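Local coordinates for protein TSSL (PDB 4ACK) that probably forms part of the membrane-associated machinery of a type VI secretion system, to which it contributes an all-helical cytoplasmic domain, at residues I9-I13 and S41-L45; K2-I7 and P117-Q122. One frame throughout, in Å; residues are numbered along the deposited sequence.

Contact 1 of 2, residues I9-I13 and S41-L45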
loop_
_atom_site.group_PDB
_atom_site.type_symbol
_atom_site.label_atom_id
_atom_site.label_comp_id
_atom_site.label_asym_id
_atom_site.label_seq_id
_atom_site.Cartn_x
_atom_site.Cartn_y
_atom_site.Cartn_z
ATOM N N ILE A 9 -3.586 8.419 -8.689
ATOM C CA ILE A 9 -2.219 8.143 -8.355
ATOM C C ILE A 9 -2.036 6.728 -7.679
ATOM O O ILE A 9 -1.093 6.012 -7.994
ATOM C CB ILE A 9 -1.684 9.223 -7.497
ATOM C CG1 ILE A 9 -1.673 10.545 -8.289
ATOM C CG2 ILE A 9 -0.300 8.841 -6.992
ATOM C CD1 ILE A 9 -1.089 11.736 -7.477
ATOM N N ILE A 10 -2.934 6.347 -6.774
ATOM C CA ILE A 10 -2.824 5.075 -6.050
ATOM C C ILE A 10 -2.927 3.895 -7.074
ATOM O O ILE A 10 -2.099 2.996 -7.063
ATOM C CB ILE A 10 -3.905 4.994 -4.932
ATOM C CG1 ILE A 10 -3.569 6.014 -3.807
ATOM C CG2 ILE A 10 -4.135 3.537 -4.459
ATOM C CD1 ILE A 10 -4.825 6.380 -2.928
ATOM N N LEU A 11 -3.917 3.961 -7.976
ATOM C CA LEU A 11 -4.003 3.078 -9.165
ATOM C C LEU A 11 -2.762 3.051 -10.006
ATOM O O LEU A 11 -2.319 1.992 -10.413
ATOM C CB LEU A 11 -5.200 3.447 -10.020
ATOM C CG LEU A 11 -6.520 3.219 -9.294
ATOM C CD1 LEU A 11 -7.716 3.657 -10.184
ATOM C CD2 LEU A 11 -6.655 1.749 -8.881
ATOM N N ASP A 12 -2.151 4.200 -10.221
ATOM C CA ASP A 12 -0.951 4.212 -11.027
ATOM C C ASP A 12 0.201 3.418 -10.370
ATOM O O ASP A 12 0.873 2.609 -11.045
ATOM C CB ASP A 12 -0.517 5.629 -11.408
ATOM C CG ASP A 12 0.361 5.654 -12.651
ATOM O OD1 ASP A 12 0.080 4.887 -13.603
ATOM O OD2 ASP A 12 1.339 6.440 -12.674
ATOM N N ILE A 13 0.422 3.672 -9.080
ATOM C CA ILE A 13 1.366 2.910 -8.276
ATOM C C ILE A 13 1.015 1.440 -8.283
ATOM O O ILE A 13 1.863 0.605 -8.487
ATOM C CB ILE A 13 1.454 3.466 -6.843
ATOM C CG1 ILE A 13 2.130 4.835 -6.922
ATOM C CG2 ILE A 13 2.222 2.504 -5.946
ATOM C CD1 ILE A 13 1.787 5.800 -5.752
ATOM N N SER A 41 5.452 9.656 -7.750
ATOM C CA SER A 41 4.032 9.522 -7.482
ATOM C C SER A 41 3.646 9.680 -5.972
ATOM O O SER A 41 2.634 10.283 -5.651
ATOM C CB SER A 41 3.558 8.182 -7.997
ATOM O OG SER A 41 3.413 8.266 -9.386
ATOM N N ILE A 42 4.484 9.173 -5.079
ATOM C CA ILE A 42 4.261 9.315 -3.650
ATOM C C ILE A 42 4.368 10.771 -3.224
ATOM O O ILE A 42 3.496 11.246 -2.484
ATOM C CB ILE A 42 5.189 8.416 -2.785
ATOM C CG1 ILE A 42 4.970 6.930 -3.107
ATOM C CG2 ILE A 42 5.035 8.694 -1.244
ATOM C CD1 ILE A 42 3.563 6.445 -2.920
ATOM N N PHE A 43 5.399 11.467 -3.694
ATOM C CA PHE A 43 5.540 12.904 -3.436
ATOM C C PHE A 43 4.282 13.745 -3.759
ATOM O O PHE A 43 3.848 14.553 -2.908
ATOM C CB PHE A 43 6.714 13.541 -4.155
ATOM C CG PHE A 43 6.837 15.024 -3.864
ATOM C CD1 PHE A 43 6.097 15.963 -4.595
ATOM C CD2 PHE A 43 7.626 15.476 -2.786
ATOM C CE1 PHE A 43 6.166 17.339 -4.287
ATOM C CE2 PHE A 43 7.714 16.877 -2.468
ATOM C CZ PHE A 43 6.990 17.795 -3.225
ATOM N N PHE A 44 3.729 13.543 -4.965
ATOM C CA PHE A 44 2.485 14.169 -5.407
ATOM C C PHE A 44 1.269 13.672 -4.593
ATOM O O PHE A 44 0.323 14.431 -4.336
ATOM C CB PHE A 44 2.228 13.929 -6.934
ATOM C CG PHE A 44 3.175 14.701 -7.906
ATOM C CD1 PHE A 44 3.048 16.096 -8.101
ATOM C CD2 PHE A 44 4.148 14.014 -8.679
ATOM C CE1 PHE A 44 3.910 16.803 -9.014
ATOM C CE2 PHE A 44 5.015 14.706 -9.582
ATOM C CZ PHE A 44 4.886 16.105 -9.749
ATOM N N LEU A 45 1.222 12.383 -4.276
ATOM C CA LEU A 45 0.132 11.855 -3.454
ATOM C C LEU A 45 0.197 12.561 -2.087
ATOM O O LEU A 45 -0.761 13.093 -1.669
ATOM C CB LEU A 45 0.151 10.326 -3.292
ATOM C CG LEU A 45 -0.991 9.643 -2.488
ATOM C CD1 LEU A 45 -2.494 10.033 -2.940
ATOM C CD2 LEU A 45 -0.789 8.080 -2.516
#
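Ile9 and Leu45 slide past one another in opposite directions: the branch methyl CG2 of Ile9 lies 4.0 Å from Leu45 CB. Ile9 CG2 also sits 3.5 Å from the backbone O of Ser41, an oxygen already engaged by Leu45 N in the helical bonding of its own segment. The longer arm of Ile9 is fully extended (chi2 -179°), which carries its CD1 out to 4.0 Å from Phe44 CB. There the two side chains meet at about a right angle. Only the root of Phe44 takes part, because its ring leads away from residues 9-13.

Leu45 has a second apolar partner. With CG anti to the backbone N (chi1 -178°), its CD2 comes to 3.7 Å from CG1 of Ile10, whose side chain crosses it at a slant. One turn further along the first helix, Ile13 repeats the inward orientation of Ile9. Its CD1 rests 3.7 Å from Ser41 CB and meets Ile42 CD1 nearly perpendicularly at 3.4 Å, tighter than a normal carbon contact. Ile42 itself starts out facing away, and its end bends back to make this touch.

The contact is mainly apolar and buries 318 Å² over both sides, with Asp12 at its margin, where Asp12 OD2 and Ser41 OG stay 4.3 Å apart. The two segments run antiparallel, at 161°, with axes 10.1 Å apart at closest approach. This is side-by-side packing of helices 4-20 and 30-52, successive in the all-helical DotU fold, with isoleucines and a leucine at the interface. Helix 55-79 packs against both, touching Ile13 through Leu65 and Val69, Ile42 through Leu66 and Leu45 through Val62, while Ile119 and Thr123 of helix 118-129 meet Ile10.

Contact 2 of 2, residues K2-I7 and P117-Q122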
loop_
_atom_site.group_PDB
_atom_site.type_symbol
_atom_site.label_atom_id
_atom_site.label_comp_id
_atom_site.label_asym_id
_atom_site.label_seq_id
_atom_site.Cartn_x
_atom_site.Cartn_y
_atom_site.Cartn_z
ATOM N N LYS A 2 -14.639 13.013 -5.463
ATOM C CA LYS A 2 -13.894 13.076 -4.177
ATOM C C LYS A 2 -12.430 12.584 -4.280
ATOM O O LYS A 2 -12.209 11.398 -4.580
ATOM C CB LYS A 2 -14.623 12.181 -3.138
ATOM C CG LYS A 2 -14.407 10.607 -3.359
ATOM C CD LYS A 2 -14.089 9.741 -2.041
ATOM C CE LYS A 2 -12.613 9.756 -1.586
ATOM N NZ LYS A 2 -12.267 10.410 -0.170
ATOM N N ASP A 3 -11.427 13.438 -4.049
ATOM C CA ASP A 3 -10.049 12.914 -4.065
ATOM C C ASP A 3 -9.752 12.043 -5.288
ATOM O O ASP A 3 -8.958 11.077 -5.186
ATOM C CB ASP A 3 -9.821 12.053 -2.809
ATOM C CG ASP A 3 -10.039 12.845 -1.506
ATOM O OD1 ASP A 3 -9.675 14.044 -1.457
ATOM O OD2 ASP A 3 -10.607 12.289 -0.566
ATOM N N PHE A 4 -10.380 12.361 -6.435
ATOM C CA PHE A 4 -10.249 11.524 -7.641
ATOM C C PHE A 4 -8.792 11.508 -8.075
ATOM O O PHE A 4 -8.231 10.489 -8.438
ATOM C CB PHE A 4 -11.215 12.006 -8.762
ATOM C CG PHE A 4 -11.096 11.248 -10.082
ATOM C CD1 PHE A 4 -10.183 11.661 -11.058
ATOM C CD2 PHE A 4 -11.916 10.160 -10.363
ATOM C CE1 PHE A 4 -10.061 10.987 -12.291
ATOM C CE2 PHE A 4 -11.795 9.465 -11.616
ATOM C CZ PHE A 4 -10.864 9.889 -12.565
ATOM N N LYS A 5 -8.142 12.635 -7.961
ATOM C CA LYS A 5 -6.798 12.723 -8.430
ATOM C C LYS A 5 -5.850 11.819 -7.578
ATOM O O LYS A 5 -4.875 11.245 -8.088
ATOM C CB LYS A 5 -6.438 14.187 -8.338
ATOM C CG LYS A 5 -5.044 14.583 -8.572
ATOM C CD LYS A 5 -5.023 16.100 -8.293
ATOM C CE LYS A 5 -4.216 16.843 -9.350
ATOM N NZ LYS A 5 -4.508 18.321 -9.321
ATOM N N GLU A 6 -6.147 11.716 -6.281
ATOM C CA GLU A 6 -5.357 10.884 -5.402
ATOM C C GLU A 6 -5.570 9.430 -5.760
ATOM O O GLU A 6 -4.597 8.657 -5.902
ATOM C CB GLU A 6 -5.696 11.186 -3.939
ATOM C CG GLU A 6 -5.192 12.568 -3.534
ATOM C CD GLU A 6 -6.269 13.689 -3.637
ATOM O OE1 GLU A 6 -7.123 13.719 -4.556
ATOM O OE2 GLU A 6 -6.266 14.558 -2.750
ATOM N N ILE A 7 -6.833 9.045 -5.899
ATOM C CA ILE A 7 -7.143 7.694 -6.265
ATOM C C ILE A 7 -6.338 7.274 -7.514
ATOM O O ILE A 7 -5.659 6.228 -7.512
ATOM C CB ILE A 7 -8.641 7.441 -6.445
ATOM C CG1 ILE A 7 -9.382 7.473 -5.113
ATOM C CG2 ILE A 7 -8.870 6.080 -7.054
ATOM C CD1 ILE A 7 -8.953 6.296 -4.150
ATOM N N PRO A 117 -12.123 9.851 5.950
ATOM C CA PRO A 117 -12.617 10.025 4.591
ATOM C C PRO A 117 -12.704 8.698 3.853
ATOM O O PRO A 117 -11.988 7.758 4.191
ATOM C CB PRO A 117 -11.559 10.875 3.928
ATOM C CG PRO A 117 -10.346 10.796 4.833
ATOM C CD PRO A 117 -10.901 10.616 6.202
ATOM N N GLN A 118 -13.548 8.639 2.830
ATOM C CA GLN A 118 -13.804 7.409 2.083
ATOM C C GLN A 118 -12.544 6.822 1.422
ATOM O O GLN A 118 -12.407 5.626 1.336
ATOM C CB GLN A 118 -14.846 7.665 0.991
ATOM C CG GLN A 118 -15.422 6.389 0.442
ATOM C CD GLN A 118 -16.396 5.721 1.432
ATOM O OE1 GLN A 118 -16.469 6.067 2.641
ATOM N NE2 GLN A 118 -17.156 4.777 0.922
ATOM N N ILE A 119 -11.641 7.684 0.977
ATOM C CA ILE A 119 -10.365 7.246 0.427
ATOM C C ILE A 119 -9.512 6.282 1.366
ATOM O O ILE A 119 -8.722 5.441 0.859
ATOM C CB ILE A 119 -9.529 8.435 -0.092
ATOM C CG1 ILE A 119 -8.298 7.912 -0.849
ATOM C CG2 ILE A 119 -9.140 9.431 1.053
ATOM C CD1 ILE A 119 -7.576 8.927 -1.700
ATOM N N CYS A 120 -9.646 6.445 2.700
ATOM C CA CYS A 120 -8.984 5.503 3.665
ATOM C C CYS A 120 -9.421 4.073 3.412
ATOM O O CYS A 120 -8.578 3.214 3.224
ATOM C CB CYS A 120 -9.276 5.881 5.122
ATOM S SG CYS A 120 -8.430 7.385 5.561
ATOM N N TYR A 121 -10.740 3.845 3.393
ATOM C CA TYR A 121 -11.326 2.537 3.127
ATOM C C TYR A 121 -11.074 1.972 1.708
ATOM O O TYR A 121 -11.029 0.711 1.525
ATOM C CB TYR A 121 -12.832 2.580 3.421
ATOM C CG TYR A 121 -13.122 3.160 4.809
ATOM C CD1 TYR A 121 -13.238 4.536 5.005
ATOM C CD2 TYR A 121 -13.232 2.324 5.944
ATOM C CE1 TYR A 121 -13.502 5.102 6.312
ATOM C CE2 TYR A 121 -13.473 2.868 7.258
ATOM C CZ TYR A 121 -13.596 4.261 7.429
ATOM O OH TYR A 121 -13.787 4.810 8.725
ATOM N N GLN A 122 -11.009 2.878 0.697
ATOM C CA GLN A 122 -10.840 2.498 -0.697
ATOM C C GLN A 122 -9.409 2.073 -0.891
ATOM O O GLN A 122 -9.127 1.174 -1.654
ATOM C CB GLN A 122 -11.112 3.698 -1.660
ATOM C CG GLN A 122 -12.582 4.195 -1.621
ATOM C CD GLN A 122 -12.842 5.448 -2.505
ATOM O OE1 GLN A 122 -12.179 6.494 -2.366
ATOM N NE2 GLN A 122 -13.830 5.336 -3.403
#
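Ile7 and Ile119 supply the apolar part of the contact, passing each other in opposite directions with Ile7 CD1 3.7 Å from Ile119 CG1. Ile119 holds CG1 anti to its backbone N (chi1 -172°) and is extended beyond it, so that its CD1 reaches the CB of Glu6 at 3.7 Å. The CG2 branch of Ile119 turns instead to the acid of Asp3, 3.6 Å from OD2.

These residues bring the first turn of helix 4-20, with Asp3 at its N-cap position, against the first turn of helix 118-129, two elements of the all-helical DotU fold. The Asp3 side chain makes no capping bond and works in a charge cluster instead. Lys2 NZ forms a salt bridge to Asp3 OD2, on the anti side and 18° out of the carboxylate plane, at a separation of 2.5 Å that is short enough for its exact value to be doubtful. Tyr53 OH also bonds OD2, and Lys52 NZ pairs with both Asp3 OD1 and Glu6 OE2, a setting that would probably keep Asp3 ionised.

Lys2 makes van der Waals contacts as well. Bent at three torsions, its chain crosses Gln118 at about a right angle, with Lys2 CD 3.8 Å from Gln118 CB, and runs past Gln122 so that Lys2 CE lies 3.4 Å from Gln122 OE1.

Overall arrangement
From the N terminus the chain supplies residues 2-7 and then 9-13, both on helix 4-20. It turns back into helix 30-52, where residues 41-45 close contact 1 across 27 intervening residues. After helices 55-79, 89-94 and 99-112 it reaches residues 117-122, which close contact 2 across 109. Contact 1 is therefore nested within the longer loop of contact 2, and the two do not cross. Their centres lie 12 Å apart and they touch directly, Leu45 CD1 against Glu6 CB at 3.5 Å and Ile10 CD1 against Ile119 CD1 at 3.9 Å. Helix 4-20 is thereby joined to helix 30-52 and to helix 118-129.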